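Local atomic coordinates of UPF0130 protein PH1069 (Pyrococcus horikoshii, PDB entry 2IT2), a protein that probably acts as an S-adenosyl-L-methionine-dependent methyltransferase that methylates N-4 of a wyosine intermediate in tRNA(Phe). Residues G56-E62 and K73-H79. Sequence-based numbering, arbitrary orientation.
Sequences GRISVME and KWLGKWH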
loop_
_atom_site.group_PDB
_atom_site.type_symbol
_atom_site.label_atom_id
_atom_site.label_comp_id
_atom_site.label_asym_id
_atom_site.label_seq_id
_atom_site.Cartn_x
_atom_site.Cartn_y
_atom_site.Cartn_z
ATOM N N GLY B 56 -9.284 3.933 9.708
ATOM C CA GLY B 56 -9.785 4.212 8.370
ATOM C C GLY B 56 -10.226 5.653 8.243
ATOM O O GLY B 56 -10.676 6.247 9.213
ATOM N N ARG B 57 -10.117 6.233 7.053
ATOM C CA ARG B 57 -10.525 7.620 6.926
ATOM C C ARG B 57 -11.019 8.055 5.560
ATOM O O ARG B 57 -10.567 7.557 4.528
ATOM C CB ARG B 57 -9.370 8.533 7.333
ATOM C CG ARG B 57 -8.223 8.568 6.343
ATOM C CD ARG B 57 -7.264 9.714 6.666
ATOM N NE ARG B 57 -6.248 9.923 5.636
ATOM C CZ ARG B 57 -5.304 9.043 5.320
ATOM N NH1 ARG B 57 -5.234 7.877 5.950
ATOM N NH2 ARG B 57 -4.425 9.330 4.368
ATOM N N ILE B 58 -11.969 8.982 5.577
ATOM C CA ILE B 58 -12.502 9.580 4.357
ATOM C C ILE B 58 -12.059 11.021 4.511
ATOM O O ILE B 58 -12.155 11.599 5.597
ATOM C CB ILE B 58 -14.048 9.505 4.277
ATOM C CG1 ILE B 58 -14.485 8.038 4.181
ATOM C CG2 ILE B 58 -14.552 10.301 3.056
ATOM C CD1 ILE B 58 -15.968 7.817 4.350
ATOM N N SER B 59 -11.551 11.604 3.439
ATOM C CA SER B 59 -11.076 12.963 3.539
ATOM C C SER B 59 -11.330 13.785 2.296
ATOM O O SER B 59 -11.436 13.257 1.199
ATOM C CB SER B 59 -9.569 12.954 3.801
ATOM O OG SER B 59 -9.201 12.018 4.803
ATOM N N VAL B 60 -11.458 15.088 2.496
ATOM C CA VAL B 60 -11.580 16.019 1.394
ATOM C C VAL B 60 -10.402 16.918 1.710
ATOM O O VAL B 60 -10.396 17.612 2.730
ATOM C CB VAL B 60 -12.869 16.839 1.428
ATOM C CG1 VAL B 60 -12.754 17.976 0.430
ATOM C CG2 VAL B 60 -14.055 15.957 1.069
HETATM N N MSE B 61 -9.387 16.882 0.861
HETATM C CA MSE B 61 -8.198 17.672 1.113
HETATM C C MSE B 61 -7.588 18.259 -0.143
HETATM O O MSE B 61 -7.798 17.758 -1.247
HETATM C CB MSE B 61 -7.168 16.817 1.862
HETATM C CG MSE B 61 -6.802 15.508 1.184
HETATM SE SE MSE B 61 -5.447 15.707 -0.169
HETATM C CE MSE B 61 -3.872 15.240 0.833
ATOM N N GLU B 62 -6.857 19.354 0.029
ATOM C CA GLU B 62 -6.203 19.995 -1.098
ATOM C C GLU B 62 -4.692 19.920 -0.962
ATOM O O GLU B 62 -4.139 20.102 0.121
ATOM C CB GLU B 62 -6.644 21.457 -1.246
ATOM C CG GLU B 62 -6.546 22.310 -0.001
ATOM C CD GLU B 62 -6.948 23.759 -0.260
ATOM O OE1 GLU B 62 -8.005 23.993 -0.893
ATOM O OE2 GLU B 62 -6.210 24.667 0.174
ATOM N N LYS B 73 -3.678 20.029 2.943
ATOM C CA LYS B 73 -4.556 20.677 3.905
ATOM C C LYS B 73 -5.913 19.985 3.909
ATOM O O LYS B 73 -6.611 19.967 2.892
ATOM C CB LYS B 73 -4.739 22.153 3.548
ATOM C CG LYS B 73 -5.698 22.893 4.469
ATOM C CD LYS B 73 -5.951 24.307 3.983
ATOM C CE LYS B 73 -6.998 25.005 4.841
ATOM N NZ LYS B 73 -6.555 25.203 6.250
ATOM N N TRP B 74 -6.284 19.415 5.050
ATOM C CA TRP B 74 -7.569 18.739 5.162
ATOM C C TRP B 74 -8.719 19.728 5.390
ATOM O O TRP B 74 -8.760 20.473 6.363
ATOM C CB TRP B 74 -7.481 17.764 6.338
ATOM C CG TRP B 74 -6.827 16.502 5.915
ATOM C CD1 TRP B 74 -7.476 15.309 5.532
ATOM C CD2 TRP B 74 -5.400 16.227 5.878
ATOM N NE1 TRP B 74 -6.601 14.308 5.251
ATOM C CE2 TRP B 74 -5.249 14.876 5.475
ATOM C CE3 TRP B 74 -4.263 16.986 6.151
ATOM C CZ2 TRP B 74 -3.982 14.326 5.348
ATOM C CZ3 TRP B 74 -2.995 16.436 6.022
ATOM C CH2 TRP B 74 -2.856 15.096 5.623
ATOM N N LEU B 75 -9.651 19.750 4.421
ATOM C CA LEU B 75 -10.849 20.566 4.589
ATOM C C LEU B 75 -11.919 19.797 5.364
ATOM O O LEU B 75 -12.778 20.350 6.037
ATOM C CB LEU B 75 -11.377 20.924 3.202
ATOM C CG LEU B 75 -10.304 21.588 2.338
ATOM C CD1 LEU B 75 -10.824 21.976 0.952
ATOM C CD2 LEU B 75 -9.755 22.866 2.970
ATOM N N GLY B 76 -11.861 18.465 5.201
ATOM C CA GLY B 76 -12.762 17.596 5.938
ATOM C C GLY B 76 -12.102 16.244 6.198
ATOM O O GLY B 76 -11.402 15.697 5.355
ATOM N N LYS B 77 -12.254 15.690 7.397
ATOM C CA LYS B 77 -11.605 14.423 7.742
ATOM C C LYS B 77 -12.535 13.634 8.656
ATOM O O LYS B 77 -12.909 14.100 9.731
ATOM C CB LYS B 77 -10.256 14.696 8.431
ATOM C CG LYS B 77 -9.408 13.455 8.730
ATOM C CD LYS B 77 -7.971 13.830 9.116
ATOM C CE LYS B 77 -7.908 14.716 10.351
ATOM N NZ LYS B 77 -6.506 15.126 10.667
ATOM N N TRP B 78 -12.911 12.435 8.228
ATOM C CA TRP B 78 -13.814 11.593 8.994
ATOM C C TRP B 78 -13.296 10.159 9.079
ATOM O O TRP B 78 -12.759 9.600 8.133
ATOM C CB TRP B 78 -15.172 11.594 8.293
ATOM C CG TRP B 78 -15.599 12.978 7.999
ATOM C CD1 TRP B 78 -16.278 13.855 8.871
ATOM C CD2 TRP B 78 -15.492 13.658 6.726
ATOM N NE1 TRP B 78 -16.615 15.026 8.270
ATOM C CE2 TRP B 78 -16.122 14.918 6.875
ATOM C CE3 TRP B 78 -14.938 13.311 5.499
ATOM C CZ2 TRP B 78 -16.176 15.794 5.805
ATOM C CZ3 TRP B 78 -14.993 14.187 4.427
ATOM C CH2 TRP B 78 -15.623 15.435 4.583
ATOM N N HIS B 79 -13.429 9.576 10.284
ATOM C CA HIS B 79 -13.193 8.143 10.317
ATOM C C HIS B 79 -14.493 7.379 10.554
ATOM O O HIS B 79 -14.513 6.297 11.127
ATOM C CB HIS B 79 -12.202 7.848 11.445
ATOM C CG HIS B 79 -12.849 8.145 12.773
ATOM N ND1 HIS B 79 -13.814 7.367 13.322
ATOM C CD2 HIS B 79 -12.586 9.208 13.644
ATOM C CE1 HIS B 79 -14.122 7.948 14.498
ATOM N NE2 HIS B 79 -13.404 9.052 14.717
#
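V60 O takes two backbone N-H groups, from L75 N at 2.8 Å and G76 N at 3.0 Å. Both donors lie in its carbonyl plane, but the L75 bond is the more bent, 137° at the hydrogen against 156°. L75 and G76 thus both face V60, a classic beta bulge, and the register slips by one residue. Paired antiparallel bonds flank it, I58 with W78 and E62 with K73. The two segments belong to the beta hairpin of strands 48-63 and 73-78. Strand 73-78 is the outer one in this chain, and 98-112 pairs with the other side of 57-62. On one face, M61 CB sits over the W74 five-membered ring, 4.1 Å from its centroid, a CH-pi contact. S59 OG lies at that ring's edge. On the other face, chi1 of -50° sets W78 CG beside its own backbone N, and the indole reaches back past G76. V60 CG2 meets the indole edge at W78 CH2, 3.9 Å away, and I58 CG2 touches W78 CE3. With alanine in place of W78, both methyls are likely to lose this partner, and a gap would probably open beside A90 of helix 84-91. E62 runs alongside K73, but its OE1 is hydrogen-bonded to H94 ND1 and R95 N.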